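PDB 6CTZ: gentamicin resistance protein from Enterococcus gallinarum, which phosphorylates the 2''-hydroxyl of aminoglycoside antibiotics such as kanamycin, probably with GTP as phosphate donor, and thereby confers resistance to them. Local coordinates for residues D107-F119 with F198-I212. The protein carries 2 engineered substitutions. Numbering follows the deposited sequence.
Sequences DAKDRLALQLAEF and FLTNLNSRQTPLTGI
Q115 lays its side-chain amide along the backbone of L209 and uses both ends of it: OE1 accepts from L209 N at 2.8 Å, and NE2 donates to L209 O at 2.9 Å. The second bond meets a carbonyl lone pair in plane, though its N-H...O angle is only 143° and L209 O lies 27° out of the Q115 amide plane; the first is straighter, but L209 N approaches tilted from the carbonyl plane of Q115. With chi2 extended at -175°, the chain reaches from helix 106-125 to the start of strand 209-212. The two grips fix the rotation of the amide, whose oxygen also lies against P208 CD.

One turn earlier, R111 is bent at chi2 and chi3, so that its guanidinium lies beside the loop. NE donates to Q206 O at 3.1 Å, edge-on and nearly straight. Q206 NE2 sits 3.4 Å above the centre of one guanidinium face, and L114 CD2 lies over the opposite face toward its rim. Water 1 links the carbonyl oxygens of R111 and Q206; water 2 runs from R111 NH2 to Q206 O.

Alongside these polar groups the contact is apolar. L112 brings CD2 to P208 CG (3.6 Å) and to L209 CB (3.9 Å). L116 spreads both methyls over one face of the F198 ring, CD2 in a CH-pi contact and CD1 toward the rim, 3.7 Å from CE2. I212 CG1 stands over the centre of the F119 ring in a CH-pi contact.

The hairpin of strands 198-200 and 209-212 carries L199, which touches GDP in this kinase-like fold. The direct hydrogen bonds across the contact all use main-chain atoms of the hairpin, with Q206 NE2 adding a side-chain contact over the guanidinium, while L116 and F119 pack on F198, L209 and I212 of the strands.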
loop_
_atom_site.group_PDB
_atom_site.type_symbol
_atom_site.label_atom_id
_atom_site.label_comp_id
_atom_site.label_asym_id
_atom_site.label_seq_id
_atom_site.Cartn_x
_atom_site.Cartn_y
_atom_site.Cartn_z
ATOM N N ASP A 107 -1.574 -5.961 24.357
ATOM C CA ASP A 107 -3.021 -5.879 24.193
ATOM C C ASP A 107 -3.393 -5.028 22.985
ATOM O O ASP A 107 -4.282 -5.400 22.211
ATOM C CB ASP A 107 -3.729 -5.432 25.486
ATOM C CG ASP A 107 -3.207 -4.115 26.061
ATOM O OD1 ASP A 107 -2.231 -3.530 25.546
ATOM O OD2 ASP A 107 -3.789 -3.665 27.072
ATOM N N ALA A 108 -2.675 -3.919 22.773
ATOM C CA ALA A 108 -2.948 -3.064 21.624
ATOM C C ALA A 108 -2.619 -3.778 20.322
ATOM O O ALA A 108 -3.389 -3.702 19.357
ATOM C CB ALA A 108 -2.158 -1.758 21.732
ATOM N N LYS A 109 -1.478 -4.470 20.271
ATOM C CA LYS A 109 -1.135 -5.203 19.058
ATOM C C LYS A 109 -2.157 -6.288 18.770
ATOM O O LYS A 109 -2.516 -6.509 17.612
ATOM C CB LYS A 109 0.275 -5.784 19.139
ATOM C CG LYS A 109 1.354 -4.715 19.035
ATOM C CD LYS A 109 2.735 -5.306 18.853
ATOM C CE LYS A 109 3.116 -6.193 20.028
ATOM N NZ LYS A 109 4.531 -6.640 19.924
ATOM N N ASP A 110 -2.644 -6.969 19.809
ATOM C CA ASP A 110 -3.653 -8.005 19.619
ATOM C C ASP A 110 -4.920 -7.419 19.005
ATOM O O ASP A 110 -5.462 -7.959 18.032
ATOM C CB ASP A 110 -3.926 -8.684 20.966
ATOM C CG ASP A 110 -4.994 -9.750 20.895
ATOM O OD1 ASP A 110 -4.940 -10.585 19.987
ATOM O OD2 ASP A 110 -5.859 -9.788 21.801
ATOM N N ARG A 111 -5.391 -6.284 19.535
ATOM C CA ARG A 111 -6.602 -5.664 18.999
ATOM C C ARG A 111 -6.384 -5.152 17.579
ATOM O O ARG A 111 -7.264 -5.290 16.719
ATOM C CB ARG A 111 -7.087 -4.539 19.918
ATOM C CG ARG A 111 -7.337 -4.958 21.353
ATOM C CD ARG A 111 -8.261 -6.164 21.450
ATOM N NE ARG A 111 -9.595 -5.908 20.913
ATOM C CZ ARG A 111 -10.575 -6.808 20.900
ATOM N NH1 ARG A 111 -10.370 -8.027 21.395
ATOM N NH2 ARG A 111 -11.759 -6.496 20.391
ATOM N N LEU A 112 -5.216 -4.562 17.312
ATOM C CA LEU A 112 -4.916 -4.115 15.954
ATOM C C LEU A 112 -4.877 -5.287 14.986
ATOM O O LEU A 112 -5.391 -5.189 13.869
ATOM C CB LEU A 112 -3.584 -3.371 15.928
ATOM C CG LEU A 112 -3.599 -1.977 16.549
ATOM C CD1 LEU A 112 -2.181 -1.483 16.730
ATOM C CD2 LEU A 112 -4.400 -0.988 15.694
ATOM N N ALA A 113 -4.277 -6.410 15.401
ATOM C CA ALA A 113 -4.226 -7.589 14.537
ATOM C C ALA A 113 -5.624 -8.095 14.212
ATOM O O ALA A 113 -5.915 -8.448 13.060
ATOM C CB ALA A 113 -3.407 -8.701 15.200
ATOM N N LEU A 114 -6.511 -8.105 15.207
ATOM C CA LEU A 114 -7.881 -8.542 14.978
ATOM C C LEU A 114 -8.588 -7.616 13.997
ATOM O O LEU A 114 -9.285 -8.075 13.081
ATOM C CB LEU A 114 -8.615 -8.567 16.313
ATOM C CG LEU A 114 -10.089 -8.959 16.268
ATOM C CD1 LEU A 114 -10.292 -10.323 15.608
ATOM C CD2 LEU A 114 -10.669 -8.923 17.680
ATOM N N GLN A 115 -8.427 -6.303 14.170
ATOM C CA GLN A 115 -9.101 -5.363 13.282
ATOM C C GLN A 115 -8.551 -5.426 11.866
ATOM O O GLN A 115 -9.309 -5.298 10.900
ATOM C CB GLN A 115 -8.991 -3.947 13.821
ATOM C CG GLN A 115 -9.828 -3.687 15.043
ATOM C CD GLN A 115 -9.752 -2.234 15.427
ATOM O OE1 GLN A 115 -8.877 -1.836 16.188
ATOM N NE2 GLN A 115 -10.636 -1.421 14.857
ATOM N N LEU A 116 -7.238 -5.614 11.713
ATOM C CA LEU A 116 -6.674 -5.753 10.375
ATOM C C LEU A 116 -7.134 -7.046 9.715
ATOM O O LEU A 116 -7.442 -7.059 8.515
ATOM C CB LEU A 116 -5.151 -5.677 10.438
ATOM C CG LEU A 116 -4.589 -4.272 10.596
ATOM C CD1 LEU A 116 -3.105 -4.339 10.856
ATOM C CD2 LEU A 116 -4.865 -3.450 9.338
ATOM N N ALA A 117 -7.201 -8.134 10.478
ATOM C CA ALA A 117 -7.737 -9.378 9.932
ATOM C C ALA A 117 -9.159 -9.178 9.426
ATOM O O ALA A 117 -9.514 -9.642 8.333
ATOM C CB ALA A 117 -7.709 -10.474 10.997
ATOM N N GLU A 118 -9.979 -8.467 10.200
ATOM C CA GLU A 118 -11.358 -8.215 9.796
ATOM C C GLU A 118 -11.422 -7.354 8.542
ATOM O O GLU A 118 -12.227 -7.617 7.643
ATOM C CB GLU A 118 -12.113 -7.554 10.951
ATOM C CG GLU A 118 -13.540 -7.143 10.636
ATOM C CD GLU A 118 -14.229 -6.504 11.828
ATOM O OE1 GLU A 118 -13.731 -5.468 12.322
ATOM O OE2 GLU A 118 -15.252 -7.049 12.287
ATOM N N PHE A 119 -10.575 -6.326 8.462
ATOM C CA PHE A 119 -10.534 -5.473 7.276
ATOM C C PHE A 119 -10.159 -6.281 6.035
ATOM O O PHE A 119 -10.797 -6.165 4.981
ATOM C CB PHE A 119 -9.536 -4.338 7.508
ATOM C CG PHE A 119 -9.280 -3.484 6.297
ATOM C CD1 PHE A 119 -10.206 -2.538 5.885
ATOM C CD2 PHE A 119 -8.103 -3.615 5.578
ATOM C CE1 PHE A 119 -9.965 -1.747 4.775
ATOM C CE2 PHE A 119 -7.862 -2.828 4.462
ATOM C CZ PHE A 119 -8.795 -1.886 4.069
ATOM N N PHE A 198 -2.189 3.388 8.291
ATOM C CA PHE A 198 -3.073 2.983 9.382
ATOM C C PHE A 198 -3.282 4.182 10.294
ATOM O O PHE A 198 -2.319 4.710 10.862
ATOM C CB PHE A 198 -2.486 1.853 10.235
ATOM C CG PHE A 198 -2.141 0.585 9.488
ATOM C CD1 PHE A 198 -2.527 0.374 8.173
ATOM C CD2 PHE A 198 -1.435 -0.414 10.141
ATOM C CE1 PHE A 198 -2.179 -0.799 7.515
ATOM C CE2 PHE A 198 -1.079 -1.588 9.487
ATOM C CZ PHE A 198 -1.460 -1.777 8.177
ATOM N N LEU A 199 -4.528 4.604 10.442
ATOM C CA LEU A 199 -4.874 5.663 11.380
ATOM C C LEU A 199 -5.405 5.029 12.657
ATOM O O LEU A 199 -6.236 4.117 12.600
ATOM C CB LEU A 199 -5.925 6.600 10.778
ATOM C CG LEU A 199 -5.471 7.663 9.769
ATOM C CD1 LEU A 199 -4.594 8.737 10.439
ATOM C CD2 LEU A 199 -4.832 7.042 8.527
ATOM N N THR A 200 -4.924 5.508 13.805
ATOM C CA THR A 200 -5.241 4.880 15.079
ATOM C C THR A 200 -5.750 5.899 16.084
ATOM O O THR A 200 -5.443 7.095 16.019
ATOM C CB THR A 200 -4.016 4.181 15.708
ATOM O OG1 THR A 200 -3.005 5.159 16.007
ATOM C CG2 THR A 200 -3.438 3.123 14.773
ATOM N N ASN A 201 -6.517 5.390 17.042
ATOM C CA ASN A 201 -6.799 6.102 18.282
ATOM C C ASN A 201 -6.439 5.133 19.399
ATOM O O ASN A 201 -7.281 4.357 19.862
ATOM C CB ASN A 201 -8.244 6.567 18.378
ATOM C CG ASN A 201 -8.524 7.233 19.699
ATOM O OD1 ASN A 201 -7.600 7.495 20.468
ATOM N ND2 ASN A 201 -9.784 7.517 19.974
ATOM N N LEU A 202 -5.181 5.190 19.836
ATOM C CA LEU A 202 -4.721 4.288 20.877
ATOM C C LEU A 202 -5.362 4.573 22.233
ATOM O O LEU A 202 -5.189 3.773 23.156
ATOM C CB LEU A 202 -3.189 4.301 20.934
ATOM C CG LEU A 202 -2.534 3.760 19.650
ATOM C CD1 LEU A 202 -1.024 3.925 19.655
ATOM C CD2 LEU A 202 -2.884 2.301 19.450
ATOM N N ASN A 203 -6.115 5.673 22.372
ATOM C CA ASN A 203 -6.920 5.868 23.573
ATOM C C ASN A 203 -8.057 4.865 23.668
ATOM O O ASN A 203 -8.538 4.595 24.773
ATOM C CB ASN A 203 -7.465 7.295 23.629
ATOM C CG ASN A 203 -6.370 8.322 23.590
ATOM O OD1 ASN A 203 -5.607 8.446 24.537
ATOM N ND2 ASN A 203 -6.274 9.056 22.488
ATOM N N SER A 204 -8.503 4.314 22.540
ATOM C CA SER A 204 -9.523 3.272 22.538
ATOM C C SER A 204 -8.831 1.925 22.688
ATOM O O SER A 204 -8.186 1.440 21.754
ATOM C CB SER A 204 -10.338 3.312 21.252
ATOM O OG SER A 204 -11.209 2.200 21.226
ATOM N N ARG A 205 -8.979 1.311 23.864
ATOM C CA ARG A 205 -8.300 0.047 24.145
ATOM C C ARG A 205 -8.752 -1.050 23.190
ATOM O O ARG A 205 -7.930 -1.774 22.615
ATOM C CB ARG A 205 -8.570 -0.382 25.589
ATOM C CG ARG A 205 -7.927 0.489 26.660
ATOM C CD ARG A 205 -6.411 0.347 26.657
ATOM N NE ARG A 205 -5.757 1.532 26.114
ATOM C CZ ARG A 205 -5.494 2.627 26.825
ATOM N NH1 ARG A 205 -4.895 3.667 26.257
ATOM N NH2 ARG A 205 -5.840 2.685 28.103
ATOM N N GLN A 206 -10.058 -1.197 23.016
ATOM C CA GLN A 206 -10.563 -2.357 22.297
ATOM C C GLN A 206 -10.645 -2.154 20.793
ATOM O O GLN A 206 -10.663 -3.144 20.055
ATOM C CB GLN A 206 -11.916 -2.797 22.864
ATOM C CG GLN A 206 -11.839 -3.226 24.325
ATOM C CD GLN A 206 -10.715 -4.220 24.580
ATOM O OE1 GLN A 206 -9.684 -3.875 25.154
ATOM N NE2 GLN A 206 -10.913 -5.462 24.148
ATOM N N THR A 207 -10.655 -0.906 20.320
ATOM C CA THR A 207 -10.816 -0.610 18.894
ATOM C C THR A 207 -9.823 0.474 18.469
ATOM O O THR A 207 -10.201 1.565 18.046
ATOM C CB THR A 207 -12.266 -0.212 18.619
ATOM O OG1 THR A 207 -13.128 -1.111 19.333
ATOM C CG2 THR A 207 -12.586 -0.311 17.144
ATOM N N PRO A 208 -8.524 0.183 18.553
ATOM C CA PRO A 208 -7.521 1.222 18.255
ATOM C C PRO A 208 -7.387 1.593 16.780
ATOM O O PRO A 208 -6.925 2.701 16.491
ATOM C CB PRO A 208 -6.223 0.596 18.771
ATOM C CG PRO A 208 -6.481 -0.895 18.645
ATOM C CD PRO A 208 -7.902 -1.061 19.040
ATOM N N LEU A 209 -7.721 0.713 15.837
ATOM C CA LEU A 209 -7.633 1.072 14.426
ATOM C C LEU A 209 -8.886 1.852 14.052
ATOM O O LEU A 209 -10.002 1.362 14.244
ATOM C CB LEU A 209 -7.525 -0.189 13.575
ATOM C CG LEU A 209 -7.293 0.081 12.086
ATOM C CD1 LEU A 209 -5.929 0.722 11.831
ATOM C CD2 LEU A 209 -7.442 -1.211 11.287
ATOM N N THR A 210 -8.711 3.064 13.532
ATOM C CA THR A 210 -9.852 3.884 13.164
ATOM C C THR A 210 -9.963 4.144 11.674
ATOM O O THR A 210 -11.066 4.438 11.211
ATOM C CB THR A 210 -9.852 5.226 13.917
ATOM O OG1 THR A 210 -8.636 5.929 13.652
ATOM C CG2 THR A 210 -10.001 5.006 15.417
ATOM N N GLY A 211 -8.875 4.037 10.913
ATOM C CA GLY A 211 -8.952 4.385 9.509
ATOM C C GLY A 211 -7.848 3.756 8.697
ATOM O O GLY A 211 -6.800 3.371 9.225
ATOM N N ILE A 212 -8.109 3.650 7.395
ATOM C CA ILE A 212 -7.140 3.197 6.397
ATOM C C ILE A 212 -7.213 4.159 5.222
ATOM O O ILE A 212 -8.317 4.463 4.741
ATOM C CB ILE A 212 -7.436 1.761 5.911
ATOM C CG1 ILE A 212 -7.385 0.758 7.066
ATOM C CG2 ILE A 212 -6.460 1.357 4.791
ATOM C CD1 ILE A 212 -5.977 0.372 7.491
HETATM O O HOH W 1 -9.811 -5.191 18.084
HETATM O O HOH W 2 -13.302 -4.263 19.334
#